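Local atomic coordinates of EvdO1 (Micromonospora carbonacea, PDB entry 4XBZ), a protein that probably acts as a metal-dependent oxygenase of the phytanoyl-CoA dioxygenase family, carrying out an oxidative cyclization in orthosomycin biosynthesis. Residues V111-R116 / I321-F326; P117-A122 / R286-M291; P187-N192 / V250-R255; C193-P198 / G245-V250. All blocks are in the same frame, centred on the assembly; numbering follows the deposited sequence.

Interaction 1. Residues V111-R116 / I321-F326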
loop_
_atom_site.group_PDB
_atom_site.type_symbol
_atom_site.label_atom_id
_atom_site.label_comp_id
_atom_site.label_asym_id
_atom_site.label_seq_id
_atom_site.Cartn_x
_atom_site.Cartn_y
_atom_site.Cartn_z
ATOM N N VAL A 111 -4.746 7.614 -24.618
ATOM C CA VAL A 111 -4.500 9.034 -24.823
ATOM C C VAL A 111 -3.039 9.356 -24.567
ATOM O O VAL A 111 -2.552 10.400 -24.987
ATOM C CB VAL A 111 -5.381 9.900 -23.906
ATOM C CG1 VAL A 111 -6.860 9.648 -24.193
ATOM C CG2 VAL A 111 -5.066 9.595 -22.459
ATOM N N VAL A 112 -2.343 8.463 -23.870
ATOM C CA VAL A 112 -0.916 8.641 -23.631
ATOM C C VAL A 112 -0.131 8.426 -24.938
ATOM O O VAL A 112 0.867 9.090 -25.201
ATOM C CB VAL A 112 -0.415 7.676 -22.522
ATOM C CG1 VAL A 112 1.020 7.222 -22.780
ATOM C CG2 VAL A 112 -0.575 8.317 -21.141
ATOM N N ASP A 113 -0.601 7.506 -25.762
ATOM C CA ASP A 113 -0.010 7.293 -27.080
ATOM C C ASP A 113 -0.396 8.428 -28.045
ATOM O O ASP A 113 0.365 8.780 -28.949
ATOM C CB ASP A 113 -0.456 5.940 -27.634
ATOM C CG ASP A 113 0.255 5.560 -28.923
ATOM O OD1 ASP A 113 1.489 5.740 -29.013
ATOM O OD2 ASP A 113 -0.428 5.061 -29.845
ATOM N N LYS A 114 -1.572 9.015 -27.832
ATOM C CA LYS A 114 -2.145 9.911 -28.836
ATOM C C LYS A 114 -1.665 11.349 -28.697
ATOM O O LYS A 114 -1.725 12.114 -29.641
ATOM C CB LYS A 114 -3.679 9.853 -28.785
ATOM C CG LYS A 114 -4.253 8.530 -29.286
ATOM C CD LYS A 114 -5.765 8.437 -29.084
ATOM C CE LYS A 114 -6.316 7.143 -29.695
ATOM N NZ LYS A 114 -5.626 5.903 -29.190
ATOM N N ALA A 115 -1.164 11.713 -27.530
ATOM C CA ALA A 115 -0.859 13.112 -27.271
ATOM C C ALA A 115 0.348 13.257 -26.357
ATOM O O ALA A 115 0.313 12.845 -25.199
ATOM C CB ALA A 115 -2.068 13.804 -26.663
ATOM N N ARG A 116 1.398 13.877 -26.881
ATOM C CA ARG A 116 2.663 14.001 -26.175
ATOM C C ARG A 116 2.552 14.681 -24.794
ATOM O O ARG A 116 3.234 14.267 -23.846
ATOM C CB ARG A 116 3.676 14.745 -27.064
ATOM C CG ARG A 116 5.114 14.707 -26.539
ATOM C CD ARG A 116 6.120 15.412 -27.456
ATOM N NE ARG A 116 7.347 15.720 -26.726
ATOM C CZ ARG A 116 8.373 14.886 -26.607
ATOM N NH1 ARG A 116 8.319 13.699 -27.188
ATOM N NH2 ARG A 116 9.454 15.236 -25.911
ATOM N N ILE A 321 10.145 -0.750 -27.603
ATOM C CA ILE A 321 8.783 -0.476 -28.029
ATOM C C ILE A 321 8.797 0.713 -28.989
ATOM O O ILE A 321 9.585 1.655 -28.822
ATOM C CB ILE A 321 7.836 -0.194 -26.830
ATOM C CG1 ILE A 321 8.327 1.008 -26.012
ATOM C CG2 ILE A 321 7.691 -1.437 -25.954
ATOM C CD1 ILE A 321 7.345 1.466 -24.946
ATOM N N ASP A 322 7.944 0.642 -30.007
ATOM C CA ASP A 322 7.817 1.713 -30.988
ATOM C C ASP A 322 6.490 2.445 -30.807
ATOM O O ASP A 322 6.074 3.206 -31.676
ATOM C CB ASP A 322 7.930 1.168 -32.424
ATOM C CG ASP A 322 6.933 0.040 -32.720
ATOM O OD1 ASP A 322 5.942 -0.125 -31.983
ATOM O OD2 ASP A 322 7.136 -0.690 -33.714
ATOM N N THR A 323 5.826 2.194 -29.681
ATOM C CA THR A 323 4.511 2.768 -29.413
ATOM C C THR A 323 4.195 2.788 -27.921
ATOM O O THR A 323 4.818 2.080 -27.132
ATOM C CB THR A 323 3.404 1.991 -30.133
ATOM O OG1 THR A 323 2.135 2.568 -29.806
ATOM C CG2 THR A 323 3.419 0.525 -29.720
ATOM N N LEU A 324 3.227 3.613 -27.535
ATOM C CA LEU A 324 2.795 3.657 -26.147
ATOM C C LEU A 324 1.444 2.978 -25.990
ATOM O O LEU A 324 0.854 2.993 -24.922
ATOM C CB LEU A 324 2.732 5.099 -25.648
ATOM C CG LEU A 324 4.069 5.850 -25.652
ATOM C CD1 LEU A 324 3.951 7.170 -24.936
ATOM C CD2 LEU A 324 5.159 5.014 -25.007
ATOM N N ARG A 325 0.948 2.376 -27.059
ATOM C CA ARG A 325 -0.383 1.792 -27.014
ATOM C C ARG A 325 -0.346 0.282 -27.126
ATOM O O ARG A 325 0.132 -0.273 -28.113
ATOM C CB ARG A 325 -1.255 2.375 -28.115
ATOM C CG ARG A 325 -2.535 1.604 -28.384
ATOM C CD ARG A 325 -3.147 2.050 -29.720
ATOM N NE ARG A 325 -4.497 1.534 -29.921
ATOM C CZ ARG A 325 -4.758 0.324 -30.403
ATOM N NH1 ARG A 325 -3.757 -0.493 -30.715
ATOM N NH2 ARG A 325 -6.014 -0.074 -30.564
ATOM N N PHE A 326 -0.874 -0.370 -26.096
ATOM C CA PHE A 326 -0.913 -1.819 -26.025
ATOM C C PHE A 326 -2.296 -2.281 -25.686
ATOM O O PHE A 326 -2.695 -2.275 -24.524
ATOM C CB PHE A 326 0.086 -2.309 -25.000
ATOM C CG PHE A 326 1.479 -2.057 -25.412
ATOM C CD1 PHE A 326 2.157 -2.989 -26.201
ATOM C CD2 PHE A 326 2.097 -0.864 -25.085
ATOM C CE1 PHE A 326 3.445 -2.749 -26.612
ATOM C CE2 PHE A 326 3.381 -0.610 -25.505
ATOM C CZ PHE A 326 4.065 -1.559 -26.268
HETATM O O HOH W 1 -1.582 4.668 -24.454
HETATM O O HOH W 2 1.667 4.780 -31.952
#

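Interaction 2. Residues P117-A122 / R286-M291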
loop_
_atom_site.group_PDB
_atom_site.type_symbol
_atom_site.label_atom_id
_atom_site.label_comp_id
_atom_site.label_asym_id
_atom_site.label_seq_id
_atom_site.Cartn_x
_atom_site.Cartn_y
_atom_site.Cartn_z
ATOM N N PRO A 117 1.700 15.723 -24.660
ATOM C CA PRO A 117 1.626 16.285 -23.306
ATOM C C PRO A 117 1.060 15.309 -22.273
ATOM O O PRO A 117 1.368 15.423 -21.083
ATOM C CB PRO A 117 0.694 17.487 -23.478
ATOM C CG PRO A 117 0.848 17.868 -24.904
ATOM C CD PRO A 117 0.986 16.567 -25.638
ATOM N N ILE A 118 0.243 14.365 -22.724
ATOM C CA ILE A 118 -0.365 13.402 -21.813
ATOM C C ILE A 118 0.607 12.245 -21.453
ATOM O O ILE A 118 0.629 11.777 -20.306
ATOM C CB ILE A 118 -1.683 12.871 -22.412
ATOM C CG1 ILE A 118 -2.678 14.038 -22.567
ATOM C CG2 ILE A 118 -2.275 11.782 -21.545
ATOM C CD1 ILE A 118 -4.058 13.616 -23.053
ATOM N N ALA A 119 1.436 11.825 -22.410
ATOM C CA ALA A 119 2.506 10.870 -22.124
ATOM C C ALA A 119 3.457 11.407 -21.049
ATOM O O ALA A 119 3.815 10.703 -20.106
ATOM C CB ALA A 119 3.275 10.536 -23.392
ATOM N N MET A 120 3.852 12.666 -21.182
ATOM C CA MET A 120 4.697 13.305 -20.181
ATOM C C MET A 120 3.976 13.425 -18.831
ATOM O O MET A 120 4.597 13.312 -17.764
ATOM C CB MET A 120 5.159 14.682 -20.677
ATOM C CG MET A 120 6.043 14.617 -21.947
ATOM S SD MET A 120 7.096 16.067 -22.253
ATOM C CE MET A 120 5.866 17.359 -22.475
ATOM N N LEU A 121 2.665 13.655 -18.882
ATOM C CA LEU A 121 1.846 13.658 -17.672
ATOM C C LEU A 121 1.949 12.283 -17.009
ATOM O O LEU A 121 1.983 12.170 -15.783
ATOM C CB LEU A 121 0.384 14.006 -17.991
ATOM C CG LEU A 121 -0.648 13.931 -16.845
ATOM C CD1 LEU A 121 -0.280 14.861 -15.690
ATOM C CD2 LEU A 121 -2.058 14.243 -17.358
ATOM N N ALA A 122 2.038 11.241 -17.832
ATOM C CA ALA A 122 2.100 9.884 -17.328
ATOM C C ALA A 122 3.438 9.590 -16.654
ATOM O O ALA A 122 3.581 8.566 -16.003
ATOM C CB ALA A 122 1.823 8.876 -18.456
ATOM N N ARG A 286 8.959 4.001 -18.379
ATOM C CA ARG A 286 10.317 4.529 -18.458
ATOM C C ARG A 286 10.436 5.494 -19.632
ATOM O O ARG A 286 11.161 6.485 -19.560
ATOM C CB ARG A 286 11.339 3.389 -18.579
ATOM C CG ARG A 286 11.307 2.424 -17.405
ATOM C CD ARG A 286 12.285 1.289 -17.575
ATOM N NE ARG A 286 13.585 1.647 -17.037
ATOM C CZ ARG A 286 14.684 1.760 -17.766
ATOM N NH1 ARG A 286 14.637 1.527 -19.073
ATOM N NH2 ARG A 286 15.829 2.099 -17.190
ATOM N N SER A 287 9.706 5.213 -20.705
ATOM C CA SER A 287 9.712 6.100 -21.845
ATOM C C SER A 287 9.079 7.438 -21.481
ATOM O O SER A 287 9.600 8.486 -21.857
ATOM C CB SER A 287 8.986 5.470 -23.021
ATOM O OG SER A 287 8.987 6.368 -24.113
ATOM N N CYS A 288 7.975 7.411 -20.734
ATOM C CA CYS A 288 7.291 8.653 -20.378
ATOM C C CYS A 288 8.113 9.472 -19.393
ATOM O O CYS A 288 8.146 10.707 -19.469
ATOM C CB CYS A 288 5.901 8.378 -19.795
ATOM S SG CYS A 288 4.719 7.615 -20.938
ATOM N N ILE A 289 8.779 8.784 -18.471
ATOM C CA ILE A 289 9.575 9.477 -17.475
ATOM C C ILE A 289 10.706 10.205 -18.179
ATOM O O ILE A 289 11.007 11.354 -17.855
ATOM C CB ILE A 289 10.135 8.520 -16.396
ATOM C CG1 ILE A 289 9.008 8.022 -15.490
ATOM C CG2 ILE A 289 11.170 9.232 -15.539
ATOM C CD1 ILE A 289 9.418 6.960 -14.505
ATOM N N GLN A 290 11.303 9.548 -19.166
ATOM C CA GLN A 290 12.454 10.109 -19.864
ATOM C C GLN A 290 12.109 11.349 -20.701
ATOM O O GLN A 290 12.799 12.363 -20.615
ATOM C CB GLN A 290 13.107 9.051 -20.754
ATOM C CG GLN A 290 14.591 9.294 -20.991
ATOM C CD GLN A 290 15.259 8.139 -21.714
ATOM O OE1 GLN A 290 14.969 7.870 -22.883
ATOM N NE2 GLN A 290 16.144 7.433 -21.012
ATOM N N MET A 291 11.054 11.289 -21.511
ATOM C CA MET A 291 10.726 12.471 -22.294
ATOM C C MET A 291 10.249 13.624 -21.399
ATOM O O MET A 291 10.377 14.788 -21.777
ATOM C CB MET A 291 9.693 12.163 -23.380
ATOM C CG MET A 291 8.591 11.197 -23.009
ATOM S SD MET A 291 7.612 10.756 -24.470
ATOM C CE MET A 291 6.726 12.282 -24.726
#

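Interaction 3. Residues P187-N192 / V250-R255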
loop_
_atom_site.group_PDB
_atom_site.type_symbol
_atom_site.label_atom_id
_atom_site.label_comp_id
_atom_site.label_asym_id
_atom_site.label_seq_id
_atom_site.Cartn_x
_atom_site.Cartn_y
_atom_site.Cartn_z
ATOM N N PRO A 187 -13.370 21.816 -13.824
ATOM C CA PRO A 187 -13.822 21.734 -12.429
ATOM C C PRO A 187 -14.974 20.749 -12.289
ATOM O O PRO A 187 -15.693 20.488 -13.258
ATOM C CB PRO A 187 -14.265 23.165 -12.104
ATOM C CG PRO A 187 -14.595 23.771 -13.407
ATOM C CD PRO A 187 -13.721 23.108 -14.448
ATOM N N ALA A 188 -15.076 20.157 -11.105
ATOM C CA ALA A 188 -16.175 19.282 -10.733
ATOM C C ALA A 188 -16.758 19.823 -9.432
ATOM O O ALA A 188 -16.394 19.356 -8.350
ATOM C CB ALA A 188 -15.706 17.838 -10.559
ATOM N N PRO A 189 -17.647 20.834 -9.542
ATOM C CA PRO A 189 -18.352 21.449 -8.406
ATOM C C PRO A 189 -19.261 20.425 -7.743
ATOM O O PRO A 189 -19.448 19.339 -8.299
ATOM C CB PRO A 189 -19.164 22.578 -9.058
ATOM C CG PRO A 189 -19.372 22.109 -10.489
ATOM C CD PRO A 189 -18.109 21.368 -10.845
ATOM N N GLU A 190 -19.829 20.739 -6.585
ATOM C CA GLU A 190 -20.622 19.731 -5.887
ATOM C C GLU A 190 -21.918 19.379 -6.626
ATOM O O GLU A 190 -22.477 18.298 -6.426
ATOM C CB GLU A 190 -20.950 20.177 -4.468
ATOM C CG GLU A 190 -21.548 19.055 -3.650
ATOM C CD GLU A 190 -21.687 19.403 -2.192
ATOM O OE1 GLU A 190 -20.811 20.136 -1.672
ATOM O OE2 GLU A 190 -22.670 18.939 -1.568
ATOM N N ASP A 191 -22.396 20.264 -7.491
ATOM C CA ASP A 191 -23.609 19.928 -8.237
ATOM C C ASP A 191 -23.307 19.166 -9.538
ATOM O O ASP A 191 -24.230 18.854 -10.289
ATOM C CB ASP A 191 -24.439 21.194 -8.536
ATOM C CG ASP A 191 -23.638 22.268 -9.253
ATOM O OD1 ASP A 191 -22.465 22.499 -8.877
ATOM O OD2 ASP A 191 -24.183 22.881 -10.195
ATOM N N ASN A 192 -22.029 18.859 -9.793
ATOM C CA ASN A 192 -21.615 18.067 -10.963
ATOM C C ASN A 192 -20.246 17.409 -10.745
ATOM O O ASN A 192 -19.227 17.912 -11.216
ATOM C CB ASN A 192 -21.579 18.941 -12.227
ATOM C CG ASN A 192 -21.518 18.111 -13.532
ATOM O OD1 ASN A 192 -21.149 16.933 -13.530
ATOM N ND2 ASN A 192 -21.881 18.736 -14.646
ATOM N N VAL A 250 -26.064 18.427 -16.645
ATOM C CA VAL A 250 -26.095 19.217 -17.895
ATOM C C VAL A 250 -25.114 20.398 -17.860
ATOM O O VAL A 250 -24.781 20.899 -16.802
ATOM C CB VAL A 250 -27.515 19.779 -18.191
ATOM C CG1 VAL A 250 -28.509 18.661 -18.386
ATOM C CG2 VAL A 250 -27.985 20.682 -17.060
ATOM N N GLY A 251 -24.631 20.825 -19.018
ATOM C CA GLY A 251 -23.932 22.099 -19.115
ATOM C C GLY A 251 -22.422 22.165 -18.944
ATOM O O GLY A 251 -21.837 23.238 -19.091
ATOM N N LYS A 252 -21.782 21.045 -18.628
ATOM C CA LYS A 252 -20.338 21.044 -18.424
ATOM C C LYS A 252 -19.710 19.835 -19.085
ATOM O O LYS A 252 -20.247 18.736 -18.980
ATOM C CB LYS A 252 -19.988 21.050 -16.938
ATOM C CG LYS A 252 -20.559 22.209 -16.148
ATOM C CD LYS A 252 -20.181 22.102 -14.666
ATOM C CE LYS A 252 -20.691 23.310 -13.888
ATOM N NZ LYS A 252 -22.062 23.672 -14.366
ATOM N N GLN A 253 -18.569 20.019 -19.751
ATOM C CA GLN A 253 -17.980 18.892 -20.469
ATOM C C GLN A 253 -17.218 17.938 -19.528
ATOM O O GLN A 253 -17.060 16.746 -19.836
ATOM C CB GLN A 253 -17.068 19.371 -21.606
ATOM C CG GLN A 253 -16.869 18.295 -22.686
ATOM C CD GLN A 253 -15.967 18.740 -23.828
ATOM O OE1 GLN A 253 -14.972 19.447 -23.615
ATOM N NE2 GLN A 253 -16.318 18.330 -25.057
ATOM N N ARG A 254 -16.765 18.459 -18.393
ATOM C CA ARG A 254 -16.204 17.632 -17.314
ATOM C C ARG A 254 -15.220 16.574 -17.818
ATOM O O ARG A 254 -15.517 15.386 -17.824
ATOM C CB ARG A 254 -17.338 16.963 -16.530
ATOM C CG ARG A 254 -18.235 17.950 -15.800
ATOM C CD ARG A 254 -18.278 17.649 -14.324
ATOM N NE ARG A 254 -17.222 16.723 -13.963
ATOM C CZ ARG A 254 -17.417 15.533 -13.405
ATOM N NH1 ARG A 254 -18.632 15.118 -13.094
ATOM N NH2 ARG A 254 -16.376 14.765 -13.158
ATOM N N ARG A 255 -14.056 17.018 -18.266
ATOM C CA ARG A 255 -13.058 16.101 -18.786
ATOM C C ARG A 255 -12.122 15.621 -17.670
ATOM O O ARG A 255 -11.559 16.429 -16.921
ATOM C CB ARG A 255 -12.252 16.766 -19.912
ATOM C CG ARG A 255 -13.102 17.381 -21.036
ATOM C CD ARG A 255 -12.297 18.387 -21.847
ATOM N NE ARG A 255 -11.834 19.521 -21.049
ATOM C CZ ARG A 255 -10.824 20.315 -21.394
ATOM N NH1 ARG A 255 -10.164 20.089 -22.527
ATOM N NH2 ARG A 255 -10.460 21.321 -20.598
HETATM O O HOH W 3 -23.923 21.388 -13.890
#

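Interaction 4. Residues C193-P198 / G245-V250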
loop_
_atom_site.group_PDB
_atom_site.type_symbol
_atom_site.label_atom_id
_atom_site.label_comp_id
_atom_site.label_asym_id
_atom_site.label_seq_id
_atom_site.Cartn_x
_atom_site.Cartn_y
_atom_site.Cartn_z
ATOM N N CYS A 193 -20.232 16.279 -10.039
ATOM C CA CYS A 193 -18.989 15.629 -9.611
ATOM C C CYS A 193 -19.204 14.150 -9.288
ATOM O O CYS A 193 -20.333 13.651 -9.361
ATOM C CB CYS A 193 -18.386 16.337 -8.384
ATOM S SG CYS A 193 -19.341 16.193 -6.805
ATOM N N VAL A 194 -18.116 13.460 -8.934
ATOM C CA VAL A 194 -18.178 12.058 -8.527
ATOM C C VAL A 194 -18.533 11.938 -7.057
ATOM O O VAL A 194 -18.071 12.736 -6.236
ATOM C CB VAL A 194 -16.829 11.316 -8.744
ATOM C CG1 VAL A 194 -17.003 9.826 -8.519
ATOM C CG2 VAL A 194 -16.282 11.580 -10.125
ATOM N N TRP A 195 -19.329 10.928 -6.722
ATOM C CA TRP A 195 -19.619 10.626 -5.325
ATOM C C TRP A 195 -19.142 9.209 -5.015
ATOM O O TRP A 195 -19.105 8.345 -5.883
ATOM C CB TRP A 195 -21.115 10.770 -5.015
ATOM C CG TRP A 195 -21.657 12.168 -5.189
ATOM C CD1 TRP A 195 -21.899 12.807 -6.367
ATOM C CD2 TRP A 195 -22.043 13.083 -4.152
ATOM N NE1 TRP A 195 -22.396 14.061 -6.134
ATOM C CE2 TRP A 195 -22.493 14.261 -4.784
ATOM C CE3 TRP A 195 -22.042 13.026 -2.756
ATOM C CZ2 TRP A 195 -22.942 15.372 -4.069
ATOM C CZ3 TRP A 195 -22.485 14.130 -2.045
ATOM C CH2 TRP A 195 -22.935 15.286 -2.703
ATOM N N CYS A 196 -18.766 8.960 -3.776
ATOM C CA CYS A 196 -18.369 7.606 -3.447
ATOM C C CYS A 196 -18.756 7.245 -2.032
ATOM O O CYS A 196 -18.993 8.126 -1.201
ATOM C CB CYS A 196 -16.871 7.435 -3.649
ATOM S SG CYS A 196 -15.921 8.542 -2.657
ATOM N N ILE A 197 -18.830 5.946 -1.764
ATOM C CA ILE A 197 -19.088 5.479 -0.409
ATOM C C ILE A 197 -17.784 5.058 0.269
ATOM O O ILE A 197 -17.238 3.989 -0.024
ATOM C CB ILE A 197 -20.097 4.323 -0.395
ATOM C CG1 ILE A 197 -21.416 4.792 -1.017
ATOM C CG2 ILE A 197 -20.302 3.812 1.046
ATOM C CD1 ILE A 197 -22.391 3.698 -1.310
ATOM N N PRO A 198 -17.278 5.913 1.168
ATOM C CA PRO A 198 -16.038 5.618 1.905
ATOM C C PRO A 198 -16.063 4.220 2.527
ATOM O O PRO A 198 -17.114 3.791 2.995
ATOM C CB PRO A 198 -16.001 6.695 3.000
ATOM C CG PRO A 198 -16.896 7.783 2.514
ATOM C CD PRO A 198 -17.944 7.140 1.648
ATOM N N GLY A 245 -20.406 6.705 -8.194
ATOM C CA GLY A 245 -21.426 7.040 -9.172
ATOM C C GLY A 245 -21.625 8.542 -9.278
ATOM O O GLY A 245 -20.978 9.329 -8.578
ATOM N N ALA A 246 -22.527 8.951 -10.154
ATOM C CA ALA A 246 -22.730 10.376 -10.393
ATOM C C ALA A 246 -24.168 10.621 -10.805
ATOM O O ALA A 246 -24.794 9.735 -11.385
ATOM C CB ALA A 246 -21.753 10.887 -11.458
ATOM N N PRO A 247 -24.703 11.815 -10.495
ATOM C CA PRO A 247 -26.086 12.137 -10.854
ATOM C C PRO A 247 -26.174 12.545 -12.315
ATOM O O PRO A 247 -25.153 12.936 -12.881
ATOM C CB PRO A 247 -26.408 13.332 -9.950
ATOM C CG PRO A 247 -25.096 14.087 -9.933
ATOM C CD PRO A 247 -24.003 13.004 -9.966
ATOM N N ALA A 248 -27.360 12.476 -12.913
ATOM C CA ALA A 248 -27.537 13.043 -14.246
ATOM C C ALA A 248 -27.195 14.541 -14.192
ATOM O O ALA A 248 -27.518 15.212 -13.207
ATOM C CB ALA A 248 -28.945 12.809 -14.736
ATOM N N VAL A 249 -26.498 15.052 -15.210
ATOM C CA VAL A 249 -26.035 16.450 -15.213
ATOM C C VAL A 249 -26.084 17.091 -16.610
ATOM O O VAL A 249 -26.114 16.381 -17.624
ATOM C CB VAL A 249 -24.584 16.574 -14.689
ATOM C CG1 VAL A 249 -24.513 16.262 -13.187
ATOM C CG2 VAL A 249 -23.629 15.686 -15.499
ATOM N N VAL A 250 -26.064 18.427 -16.645
ATOM C CA VAL A 250 -26.095 19.217 -17.895
ATOM C C VAL A 250 -25.114 20.398 -17.860
ATOM O O VAL A 250 -24.781 20.899 -16.802
ATOM C CB VAL A 250 -27.515 19.779 -18.191
ATOM C CG1 VAL A 250 -28.509 18.661 -18.386
ATOM C CG2 VAL A 250 -27.985 20.682 -17.060
#

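Interaction 1. Residues V111-R116 / I321-F326
An ST turn in the loop 321-326 meets the short helix 111-114 through Asp113, whose carboxylate lies against the backbone of the turn. The main link is a hydrogen bond from Leu324 N to Asp113 OD1, 3.1 Å long with an angle of 159° at the hydrogen; the donor comes from above the carboxylate plane. Asp113 CG stands anti to its own backbone nitrogen (chi1 -173°), which carries the acid away from the helix and over the loop. Within the loop, Thr323 OG1 accepts from Arg325 N at 3.0 Å, the bond that defines the turn. A water donates to Asp113 OD2 and also hydrogen-bonds to Thr323 OG1, while a second water receives a weak bond from Asp113 N and donates to Leu324 O. The contact thus fastens the loop that follows helix 275-293 to a helix on the outside of the double-stranded beta-helix fold. Shortened to an alanine here, the side chain of Asp113 would probably leave Leu324 N without its acceptor and the turn freer to shift against the helix. Beside the polar groups, Leu324 CD1 packs on Val112 CG1 at 3.6 Å, the two side chains meeting at about a right angle. Asp113 OD2 also rests 3.3 Å from Arg325 CB, but the extended arginine runs on past the carboxylate. Its guanidinium forms a salt bridge with Asp91, which pairs with Lys114 as well, and this shared acid probably offsets the closeness of the two cations, with Lys114 NZ 4.6 Å from Arg325 NE.

Interaction 2. Residues P117-A122 / R286-M291
Cys288 SG stands anti to its own carbonyl carbon, which points the thiol at Ala119 of the other helix. Met291 sets out with CG between its backbone nitrogen and carbonyl carbon (chi1 38°), and a bend at the last torsion (chi3 -72°) brings its methyl to the same alanine. Ala119 CB meets Cys288 SG and Met291 CE, each at 4.1 Å. Cys288 presses closest to the backbone: its CB lies 3.1 Å from Ala119 O, a tight approach of a methylene to a carbonyl oxygen. The same residue's sulfur touches Ala122 CB at 4.0 Å, which places the cysteine between two small residues nearly one turn apart. Farther along, the two methionines meet at about a right angle. Met291 CE reaches Met120 CG at 3.7 Å, and Met120 SD sits 3.6 Å from Met291 O. The thioethers lie beside Ala119 with no polar bonds between the segments, and the interface rests on shape and dispersion. The small side chains of Ala119 and Ala122 probably help the helices come near, the short axes approaching to 8.2 Å. Met120 O is engaged beyond the contact by Arg292, which adds a polar tie at its border. On the inner side, Ile118 and Leu121 face strand 256-263 and helix 66-86, whereas Ala119 also touches Val112 and Leu324. The crossing is steep, with 106° between the N-to-C directions of the segments, and it seats helix 275-293 across helix 116-121 as an outer layer, in keeping with a double-stranded beta-helix oxygenase whose major sheet is backed by helices.

Interaction 3. Residues P187-N192 / V250-R255
A type I beta turn from Pro189 to Asn192, closed by the backbone bond from Asn192 N to Pro189 O, sets Asn192 facing the irregular loop 250-255. The Asn192 amide lies between two long side chains, Arg254 on its oxygen side and Lys252 on its nitrogen side. Arg254 NH1 donates to Asn192 OD1 at 3.1 Å, almost straight and in the guanidinium plane, while the amide itself is turned 86° from that plane. The arginine chain is bent at chi2 and chi3, and this fold brings its CD to 3.1 Å from Asn192 OD1 as well. Over one face of the guanidinium lies Ala188 CB, 3.9 Å from Arg254 NE. A leucine in place of Arg254 would probably leave Asn192 OD1 without its donor and the amide freer to turn. On the other flank, the aliphatic part of Lys252 runs past the amide, with Asn192 ND2 3.8 Å from Lys252 CB. Its CE then rests against Pro189 CG at 3.8 Å. A water accepts from Lys252 NZ at 3.0 Å, donates to Val250 O and receives a weak bond from Asn192 ND2, tying three residues of the two loops. The loops lead into strands 194-196 and 256-263 of the two sheets. Lys149 brings a like charge close to Arg254 NH1, and the partial negative charge of Asn192 OD1 probably offsets some of it. The single straight bond thus gives the buried amide oxygen a charged donor, while the lysine amine is linked to the other loop through water, with the Asp191 carboxylate nearby but not in contact.

Interaction 4. Residues C193-P198 / G245-V250
Trp195 N donates to Gly245 O at 3.0 Å, with the donor nearly in line with the carbonyl bond, and Gly245 N returns the bond to Trp195 O at 3.1 Å. This reciprocal pair makes Trp195 and Gly245 an antiparallel hydrogen-bonded pair joining strands 194-196 and 244-246. Both belong to the four-stranded antiparallel sheet, the smaller of the two sheets in this double-stranded beta-helix. Gly245 presents only backbone to its partner, and its carbonyl oxygen also lies 3.8 Å from Trp195 CB, at the edge of the indole. Trp195 CG stands anti to the carbonyl carbon (chi1 -63°), and the ring reaches out to Pro247, where CD1 and Pro247 CD meet at 4.2 Å with the side chains at about a right angle. Trp220 packs edge-to-face on the same indole, and Trp159 of strand 157-160 touches it too. Two residues before Trp195, Cys193 O is approached by Ala246 CB at 3.7 Å and by Pro247 CD at 3.8 Å, carbon contacts that keep the two chains packed together beyond the bonded pair. Strand 244-246 opens with His244, which binds the nickel ion with His160 and Asp162, and the side chain of Val194 is about 7 Å from that metal. Two backbone bonds therefore fix how a strand bearing a metal ligand lies beside its neighbour, and the contact of tryptophan with proline adds apolar packing beside them.

In the fold
Interactions 1 and 2 share one side of the chain, their centres about 10 Å apart, and touch where Val112 packs on Ala119 and Ala122 just along the chain. Interaction 2 is buried and apolar, whereas interaction 1, at the surface, relies on a carboxylate, a turn and waters. Interactions 3 and 4, both partly buried, form a second pair, centres again about 10 Å apart, sharing Val250 and meeting at Asn192 and Val249. Here interaction 4 is regular strand pairing close to the nickel site, and interaction 3 is side-chain bonding between the flanking loops. The pairs do not touch: the centres of interactions 2 and 4 are about 30 Å apart, on opposite sides of the chain's centre.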